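Local coordinates for D-2-hydroxyacid dehydrogensase protein (Ketogulonicigenium vulgare, PDB 4LSW) that probably catalyses the NAD(P)-dependent interconversion of D-2-hydroxyacids and the corresponding 2-oxoacids, at residues A245-D249 and G250-S254. Sequence-based numbering, arbitrary orientation.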
ATOM      1  N   ALA A 245     -20.516  -1.356  10.863  1.00 10.75           N
ATOM      2  CA  ALA A 245     -21.669  -0.958  11.658  1.00 10.31           C
ATOM      3  C   ALA A 245     -22.027   0.513  11.455  1.00  9.39           C
ATOM      4  O   ALA A 245     -23.200   0.872  11.371  1.00 12.57           O
ATOM      5  CB  ALA A 245     -21.421  -1.242  13.128  1.00  9.89           C
ATOM      6  N   ALA A 246     -21.009   1.363  11.376  1.00  9.48           N
ATOM      7  CA  ALA A 246     -21.250   2.792  11.202  1.00  8.66           C
ATOM      8  C   ALA A 246     -21.828   3.109   9.820  1.00 10.40           C
ATOM      9  O   ALA A 246     -22.709   3.959   9.697  1.00 10.05           O
ATOM     10  CB  ALA A 246     -19.989   3.581  11.449  1.00  6.12           C
ATOM     11  N   LEU A 247     -21.336   2.431   8.790  1.00 10.18           N
ATOM     12  CA  LEU A 247     -21.889   2.615   7.448  1.00 11.16           C
ATOM     13  C   LEU A 247     -23.331   2.130   7.372  1.00 13.81           C
ATOM     14  O   LEU A 247     -24.177   2.777   6.755  1.00 15.09           O
ATOM     15  CB  LEU A 247     -21.028   1.910   6.398  1.00 10.06           C
ATOM     16  CG  LEU A 247     -19.679   2.580   6.142  1.00 11.02           C
ATOM     17  CD1 LEU A 247     -18.691   1.629   5.500  1.00  9.65           C
ATOM     18  CD2 LEU A 247     -19.872   3.808   5.263  1.00 11.38           C
ATOM     19  N   ALA A 248     -23.606   0.997   8.017  1.00 11.31           N
ATOM     20  CA  ALA A 248     -24.958   0.452   8.053  1.00 14.22           C
ATOM     21  C   ALA A 248     -25.935   1.384   8.771  1.00 13.94           C
ATOM     22  O   ALA A 248     -27.079   1.537   8.337  1.00 16.90           O
ATOM     23  CB  ALA A 248     -24.952  -0.934   8.716  1.00 14.93           C
ATOM     24  N   ASP A 249     -25.468   2.004   9.856  1.00 11.29           N
ATOM     25  CA  ASP A 249     -26.285   2.858  10.726  1.00 12.54           C
ATOM     26  C   ASP A 249     -26.485   4.271  10.201  1.00 12.87           C
ATOM     27  O   ASP A 249     -27.353   5.002  10.679  1.00 15.54           O
ATOM     28  CB  ASP A 249     -25.620   3.022  12.098  1.00 15.22           C
ATOM     29  CG  ASP A 249     -25.734   1.797  12.968  1.00 19.63           C
ATOM     30  OD1 ASP A 249     -26.481   0.859  12.614  1.00 17.56           O
ATOM     31  OD2 ASP A 249     -25.070   1.802  14.027  1.00 16.20           O
ATOM     32  N   GLY A 250     -25.647   4.676   9.255  1.00 12.63           N
ATOM     33  CA  GLY A 250     -25.649   6.055   8.804  1.00 13.45           C
ATOM     34  C   GLY A 250     -24.796   6.978   9.663  1.00 12.15           C
ATOM     35  O   GLY A 250     -24.793   8.187   9.453  1.00 12.24           O
ATOM     36  N   ARG A 251     -24.075   6.415  10.631  1.00  9.50           N
ATOM     37  CA  ARG A 251     -23.156   7.200  11.449  1.00  8.54           C
ATOM     38  C   ARG A 251     -21.930   7.677  10.652  1.00  7.99           C
ATOM     39  O   ARG A 251     -21.305   8.679  11.006  1.00  8.52           O
ATOM     40  CB  ARG A 251     -22.722   6.426  12.701  1.00 10.60           C
ATOM     41  CG  ARG A 251     -23.794   6.335  13.781  1.00  9.61           C
ATOM     42  CD  ARG A 251     -23.327   5.551  15.008  1.00  8.69           C
ATOM     43  NE  ARG A 251     -23.261   4.115  14.731  1.00 10.80           N
ATOM     44  CZ  ARG A 251     -22.157   3.376  14.788  1.00  8.81           C
ATOM     45  NH1 ARG A 251     -22.221   2.082  14.486  1.00 10.59           N
ATOM     46  NH2 ARG A 251     -20.997   3.901  15.150  1.00  8.10           N
ATOM     47  N   LEU A 252     -21.590   6.943   9.596  1.00  8.56           N
ATOM     48  CA  LEU A 252     -20.591   7.384   8.623  1.00  7.55           C
ATOM     49  C   LEU A 252     -21.284   7.453   7.285  1.00  6.86           C
ATOM     50  O   LEU A 252     -22.022   6.536   6.917  1.00  9.43           O
ATOM     51  CB  LEU A 252     -19.427   6.398   8.529  1.00  7.10           C
ATOM     52  CG  LEU A 252     -18.375   6.793   7.472  1.00  6.55           C
ATOM     53  CD1 LEU A 252     -17.766   8.157   7.797  1.00  8.04           C
ATOM     54  CD2 LEU A 252     -17.315   5.737   7.384  1.00  7.17           C
ATOM     55  N   GLY A 253     -21.025   8.525   6.544  1.00  7.63           N
ATOM     56  CA  GLY A 253     -21.683   8.737   5.265  1.00  8.32           C
ATOM     57  C   GLY A 253     -21.304   7.759   4.171  1.00  8.76           C
ATOM     58  O   GLY A 253     -22.186   7.217   3.495  1.00  9.77           O
ATOM     59  N   SER A 254     -20.006   7.541   3.980  1.00  6.83           N
ATOM     60  CA  SER A 254     -19.539   6.675   2.907  1.00  7.52           C
ATOM     61  C   SER A 254     -18.077   6.308   3.097  1.00  5.61           C
ATOM     62  O   SER A 254     -17.379   6.902   3.920  1.00  5.82           O
ATOM     63  CB  SER A 254     -19.735   7.342   1.537  1.00  9.12           C
ATOM     64  OG  SER A 254     -18.956   8.524   1.433  1.00 11.33           O
TER
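Asp249 OD2 is gripped by two nitrogens of Arg251: NH1 lies 2.9 Å from OD2, and NE 3.0 Å from the same oxygen. This side-on salt bridge sits where helix 240-249 ends and the chain turns toward strand 254-257, an alpha-to-beta link in the Rossmann-type nucleotide-binding domain. OD2 stays in the guanidinium plane, yet the carboxylate is turned 58° against that plane; NE meets the anti lone pair, while NH1 comes from above the carboxylate. A bend at chi3 (-73°) folds the arginine back over the helix end, which brings one guanidinium face above Ala246 CA. The NH2 branch passes 3.8 Å from Ala246 CB and is salt-bridged to Glu221 of helix 217-223; Arg217 of that helix brings a second guanidinium near NH1.

Gly250 makes the turn itself, leaving the helix with positive phi, a conformation glycine adopts readily. Just beyond it, the backbone doubles back: Leu252 N donates to Ala246 O at 3.2 Å, a nearly straight bond at the hydrogen (164°) that approaches from above the carbonyl plane. That bond sets Leu252 against the helix, its CB 4.1 Å from Ala246 CB, and both residues also touch Ile220. Leu247 and Leu252 extend alongside each other in the same direction, with their CD2 methyls 3.8 Å apart. Leu247 CD2 also rests 3.7 Å from the CA of Ser254, the first residue of the strand.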